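Local coordinates for 6-phosphogluconolactonase (Shewanella baltica, PDB 3NWP), which probably hydrolyses 6-phosphogluconolactone to 6-phosphogluconate, the second step of the oxidative pentose phosphate pathway, at residues L29-V33 / I61-V66; F147-E152 / A165-A171. All coordinates share one frame; numbering follows the deposited sequence. Where two conformers were deposited one is given.

Interaction 1. Residues L29-V33 / I61-V66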
loop_
_atom_site.group_PDB
_atom_site.type_symbol
_atom_site.label_atom_id
_atom_site.label_comp_id
_atom_site.label_asym_id
_atom_site.label_seq_id
_atom_site.Cartn_x
_atom_site.Cartn_y
_atom_site.Cartn_z
ATOM N N LEU A 29 -14.568 4.055 0.270
ATOM C CA LEU A 29 -14.217 5.267 -0.480
ATOM C C LEU A 29 -15.465 6.131 -0.726
ATOM O O LEU A 29 -15.396 7.358 -0.532
ATOM C CB LEU A 29 -13.546 4.883 -1.804
ATOM C CG LEU A 29 -12.141 4.279 -1.644
ATOM C CD1 LEU A 29 -11.634 3.766 -3.046
ATOM C CD2 LEU A 29 -11.119 5.252 -0.960
ATOM N N GLN A 30 -16.572 5.505 -1.101
ATOM C CA GLN A 30 -17.801 6.276 -1.286
ATOM C C GLN A 30 -18.282 6.901 0.023
ATOM O O GLN A 30 -18.735 8.056 0.034
ATOM C CB GLN A 30 -18.886 5.464 -1.955
ATOM C CG GLN A 30 -20.136 6.308 -2.296
ATOM C CD GLN A 30 -19.826 7.356 -3.320
ATOM O OE1 GLN A 30 -19.287 7.028 -4.387
ATOM N NE2 GLN A 30 -20.122 8.635 -2.997
ATOM N N GLU A 31 -18.190 6.192 1.143
ATOM C CA GLU A 31 -18.601 6.794 2.413
ATOM C C GLU A 31 -17.685 7.986 2.791
ATOM O O GLU A 31 -18.125 8.967 3.440
ATOM C CB GLU A 31 -18.603 5.711 3.508
ATOM C CG GLU A 31 -19.650 4.653 3.306
ATOM C CD GLU A 31 -19.457 3.360 4.100
ATOM O OE1 GLU A 31 -18.406 3.154 4.747
ATOM O OE2 GLU A 31 -20.380 2.516 4.028
ATOM N N ALA A 32 -16.404 7.932 2.414
ATOM C CA ALA A 32 -15.518 9.039 2.600
ATOM C C ALA A 32 -15.853 10.225 1.710
ATOM O O ALA A 32 -15.858 11.343 2.199
ATOM C CB ALA A 32 -14.052 8.615 2.439
ATOM N N VAL A 33 -16.156 9.993 0.440
ATOM C CA VAL A 33 -16.637 11.054 -0.462
ATOM C C VAL A 33 -17.909 11.656 0.130
ATOM O O VAL A 33 -18.044 12.904 0.201
ATOM C CB VAL A 33 -16.870 10.576 -1.866
ATOM C CG1 VAL A 33 -17.558 11.698 -2.738
ATOM C CG2 VAL A 33 -15.561 10.113 -2.516
ATOM N N ILE A 61 -18.705 4.195 -8.093
ATOM C CA ILE A 61 -18.593 5.187 -7.018
ATOM C C ILE A 61 -18.086 6.478 -7.667
ATOM O O ILE A 61 -17.720 6.501 -8.874
ATOM C CB ILE A 61 -17.628 4.697 -5.878
ATOM C CG1 ILE A 61 -16.212 4.477 -6.378
ATOM C CG2 ILE A 61 -18.202 3.415 -5.203
ATOM C CD1 ILE A 61 -15.094 4.413 -5.209
ATOM N N ASP A 62 -18.040 7.532 -6.834
ATOM C CA ASP A 62 -17.608 8.858 -7.264
ATOM C C ASP A 62 -16.070 8.906 -7.402
ATOM O O ASP A 62 -15.390 9.666 -6.701
ATOM C CB ASP A 62 -18.123 9.914 -6.272
ATOM C CG ASP A 62 -19.604 10.100 -6.273
ATOM O OD1 ASP A 62 -20.280 9.918 -7.320
ATOM O OD2 ASP A 62 -20.193 10.506 -5.220
ATOM N N TRP A 63 -15.503 8.148 -8.348
ATOM C CA TRP A 63 -14.071 8.051 -8.570
ATOM C C TRP A 63 -13.340 9.375 -8.797
ATOM O O TRP A 63 -12.168 9.505 -8.464
ATOM C CB TRP A 63 -13.702 7.081 -9.693
ATOM C CG TRP A 63 -13.803 5.607 -9.342
ATOM C CD1 TRP A 63 -14.723 4.722 -9.806
ATOM C CD2 TRP A 63 -12.960 4.872 -8.433
ATOM N NE1 TRP A 63 -14.490 3.474 -9.270
ATOM C CE2 TRP A 63 -13.416 3.548 -8.417
ATOM C CE3 TRP A 63 -11.854 5.214 -7.655
ATOM C CZ2 TRP A 63 -12.797 2.574 -7.654
ATOM C CZ3 TRP A 63 -11.241 4.246 -6.880
ATOM C CH2 TRP A 63 -11.724 2.937 -6.868
ATOM N N SER A 64 -14.066 10.329 -9.407
ATOM C CA SER A 64 -13.461 11.627 -9.688
ATOM C C SER A 64 -13.192 12.452 -8.431
ATOM O O SER A 64 -12.442 13.428 -8.467
ATOM C CB SER A 64 -14.301 12.433 -10.734
ATOM O OG SER A 64 -15.594 12.766 -10.241
ATOM N N ASP A 65 -13.765 12.033 -7.322
ATOM C CA ASP A 65 -13.571 12.658 -6.028
ATOM C C ASP A 65 -12.627 11.776 -5.177
ATOM O O ASP A 65 -12.520 12.022 -3.970
ATOM C CB ASP A 65 -14.882 12.847 -5.321
ATOM C CG ASP A 65 -15.811 13.808 -6.075
ATOM O OD1 ASP A 65 -15.308 14.899 -6.389
ATOM O OD2 ASP A 65 -16.989 13.473 -6.282
ATOM N N VAL A 66 -11.935 10.822 -5.803
ATOM C CA VAL A 66 -10.975 9.926 -5.075
ATOM C C VAL A 66 -9.589 10.247 -5.554
ATOM O O VAL A 66 -9.296 10.197 -6.782
ATOM C CB VAL A 66 -11.293 8.429 -5.279
ATOM C CG1 VAL A 66 -10.227 7.551 -4.513
ATOM C CG2 VAL A 66 -12.731 8.098 -4.877
#
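Leu-29, Gln-30 and Val-33 form one face of helix 14-36, and the loop 61-66 wraps against it before running into strand 66-74, a helix-on-loop join in the Rossmann-like alpha/beta fold of this family. Leu-29 is the inner bump. Its CD1 enters a hollow lined by Trp-63 and Val-66, 3.9 Å from Trp-63 CZ3, while Ile-61 CD1 packs against its CB. Ile-61 carries CG1 between its backbone N and carbonyl carbon (chi1 62°), which lays CD1 over the centre of the indole, 3.7 Å above the plane, with Leu-29 CD1 beside it. One turn further along the helix, Val-33 fits its two methyls against the loop: CG1 sits 3.9 Å from Asp-65 CB, and CG2 leans on Val-66 CG2. Leu-29 also packs on Leu-41 and Val-33 on Ala-39, both of strand 39-43, and Asp-65 OD1 has its salt bridge with Lys-38. Gln-30 lies on the more exposed side. Its chain bends at chi2 (65°), and the amide grips Asp-62, the centre of an inverse gamma turn: OE1 takes Asp-62 N at 2.8 Å in the carbonyl plane, and NE2, also bound to Asp-34, reaches Asp-62 OD2 at 2.9 Å from above the carboxylate plane.

Interaction 2. Residues F147-E152 / A165-A171; sequences FPCSAE and ATNPTTA
Glu-152 holds Asn-167 with both carboxylate oxygens. OE1 takes the backbone N of Asn-167 at 2.9 Å, and OE2 takes its ND2 at 3.0 Å in a nearly straight bond (174°). Both donors stand well above the carboxylate plane, and the bend of the glutamate chain at chi2 (86°) brings the carboxylate back to Asn-167. A glutamine here would probably leave one of these two N-H groups without its acceptor, since its amide nitrogen cannot take the place of an oxygen. Next to this pair, water 1 bridges Ala-151 N and Asn-167 O. Further along, Thr-169 OG1 donates to Cys-149 O at 2.9 Å, and Pro-168 CB lies over one face of the Phe-147 ring, a CH-pi contact 3.8 Å from the centroid. Ala-171 CB meets the same ring obliquely, 3.8 Å from CE1. Residues 147-152 open with a type I beta turn, Phe-147 to Ser-150, and run on toward helix 153-158; they form a loop packed on the end of strand 163-166 and the loop that follows, at the margin of the mixed sheet. In the second shell, His-142 stacks on Phe-147, and Arg-175 of the neighbouring strand 175-178 touches both Phe-147 and Pro-168. Ser-145 O holds Thr-166 OG1, while Glu-113 on helix 112-122 accepts a further bond from Asn-167 ND2.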
loop_
_atom_site.group_PDB
_atom_site.type_symbol
_atom_site.label_atom_id
_atom_site.label_comp_id
_atom_site.label_asym_id
_atom_site.label_seq_id
_atom_site.Cartn_x
_atom_site.Cartn_y
_atom_site.Cartn_z
ATOM N N PHE A 147 12.238 -2.185 4.102
ATOM C CA PHE A 147 12.954 -3.419 3.952
ATOM C C PHE A 147 13.903 -3.637 5.132
ATOM O O PHE A 147 14.653 -2.709 5.487
ATOM C CB PHE A 147 13.791 -3.400 2.683
ATOM C CG PHE A 147 13.037 -3.722 1.437
ATOM C CD1 PHE A 147 12.886 -5.033 1.032
ATOM C CD2 PHE A 147 12.501 -2.710 0.645
ATOM C CE1 PHE A 147 12.211 -5.333 -0.132
ATOM C CE2 PHE A 147 11.790 -3.015 -0.482
ATOM C CZ PHE A 147 11.655 -4.327 -0.886
ATOM N N PRO A 148 13.926 -4.834 5.663
ATOM C CA PRO A 148 14.839 -5.109 6.776
ATOM C C PRO A 148 16.325 -5.124 6.350
ATOM O O PRO A 148 17.195 -4.943 7.176
ATOM C CB PRO A 148 14.369 -6.459 7.285
ATOM C CG PRO A 148 13.659 -7.120 6.181
ATOM C CD PRO A 148 13.093 -6.009 5.320
ATOM N N CYS A 149 16.570 -5.244 5.061
ATOM C CA CYS A 149 17.927 -5.227 4.539
ATOM C C CYS A 149 18.411 -3.824 4.164
ATOM O O CYS A 149 19.466 -3.710 3.542
ATOM C CB CYS A 149 17.952 -6.130 3.301
ATOM S SG CYS A 149 16.865 -5.543 1.975
ATOM N N SER A 150 17.656 -2.765 4.501
ATOM C CA SER A 150 18.014 -1.405 4.084
ATOM C C SER A 150 18.503 -0.555 5.269
ATOM O O SER A 150 17.977 -0.625 6.398
ATOM C CB SER A 150 16.858 -0.697 3.369
ATOM O OG SER A 150 15.799 -0.407 4.274
ATOM N N ALA A 151 19.482 0.315 4.970
ATOM C CA ALA A 151 19.969 1.257 5.967
ATOM C C ALA A 151 18.961 2.288 6.421
ATOM O O ALA A 151 19.101 2.858 7.517
ATOM C CB ALA A 151 21.267 1.941 5.443
ATOM N N GLU A 152 17.948 2.536 5.594
ATOM C CA GLU A 152 16.991 3.606 5.786
ATOM C C GLU A 152 15.744 3.139 6.517
ATOM O O GLU A 152 14.820 3.931 6.676
ATOM C CB GLU A 152 16.548 4.155 4.430
ATOM C CG GLU A 152 17.662 4.773 3.595
ATOM C CD GLU A 152 18.440 3.799 2.735
ATOM O OE1 GLU A 152 18.123 2.586 2.625
ATOM O OE2 GLU A 152 19.449 4.249 2.129
ATOM N N ALA A 165 13.405 7.911 0.815
ATOM C CA ALA A 165 14.077 6.936 -0.017
ATOM C C ALA A 165 14.531 5.772 0.793
ATOM O O ALA A 165 14.938 5.892 1.943
ATOM C CB ALA A 165 15.333 7.585 -0.748
ATOM N N THR A 166 14.536 4.593 0.182
ATOM C CA THR A 166 15.162 3.428 0.781
ATOM C C THR A 166 15.901 2.607 -0.282
ATOM O O THR A 166 15.561 2.666 -1.476
ATOM C CB THR A 166 14.168 2.467 1.543
ATOM O OG1 THR A 166 13.368 1.769 0.582
ATOM C CG2 THR A 166 13.295 3.257 2.541
ATOM N N ASN A 167 16.907 1.860 0.148
ATOM C CA ASN A 167 17.772 1.105 -0.777
ATOM C C ASN A 167 17.952 -0.312 -0.268
ATOM O O ASN A 167 18.910 -0.658 0.440
ATOM C CB ASN A 167 19.119 1.844 -0.832
ATOM C CG ASN A 167 19.001 3.160 -1.560
ATOM O OD1 ASN A 167 18.843 3.185 -2.774
ATOM N ND2 ASN A 167 18.975 4.268 -0.796
ATOM N N PRO A 168 16.991 -1.183 -0.569
ATOM C CA PRO A 168 17.182 -2.558 -0.185
ATOM C C PRO A 168 18.441 -3.171 -0.783
ATOM O O PRO A 168 18.831 -2.830 -1.919
ATOM C CB PRO A 168 15.941 -3.255 -0.754
ATOM C CG PRO A 168 15.401 -2.365 -1.773
ATOM C CD PRO A 168 15.783 -0.989 -1.364
ATOM N N THR A 169 19.065 -4.018 0.009
ATOM C CA THR A 169 20.189 -4.791 -0.472
ATOM C C THR A 169 19.860 -6.193 -0.935
ATOM O O THR A 169 20.731 -6.868 -1.502
ATOM C CB THR A 169 21.297 -4.863 0.589
ATOM O OG1 THR A 169 20.800 -5.539 1.734
ATOM C CG2 THR A 169 21.763 -3.426 0.966
ATOM N N THR A 170 18.620 -6.618 -0.715
ATOM C CA THR A 170 18.143 -7.973 -1.085
ATOM C C THR A 170 17.051 -7.944 -2.165
ATOM O O THR A 170 16.476 -8.990 -2.476
ATOM C CB THR A 170 17.653 -8.774 0.095
ATOM O OG1 THR A 170 16.477 -8.195 0.632
ATOM C CG2 THR A 170 18.768 -8.900 1.172
ATOM N N ALA A 171 16.769 -6.757 -2.697
ATOM C CA ALA A 171 15.786 -6.548 -3.763
ATOM C C ALA A 171 16.295 -5.430 -4.662
ATOM O O ALA A 171 17.038 -4.547 -4.208
ATOM C CB ALA A 171 14.418 -6.158 -3.175
HETATM O O HOH W 1 20.728 0.171 2.370
#

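How the interactions relate
Interactions 1 and 2 lie on opposite sides of the chain's centre, their own centres 34 Å apart, and share no element. Interaction 1 is partly buried: it sets a long helix against the loop leading into strand 66-74, and its inner half is aliphatic and aromatic packing, with a glutamine-aspartate pair on its more exposed side. Interaction 2 lies at the surface, where a loop packs on the end of strand 163-166 and the loop that follows, and relies more on polar links: a carboxylate, a threonine hydroxyl and a bridging water, with a phenylalanine ring against a proline and an alanine as its apolar part. Both use a two-point side-chain grip that includes a backbone N-H, an amide in 29-33 and a carboxylate in 147-152.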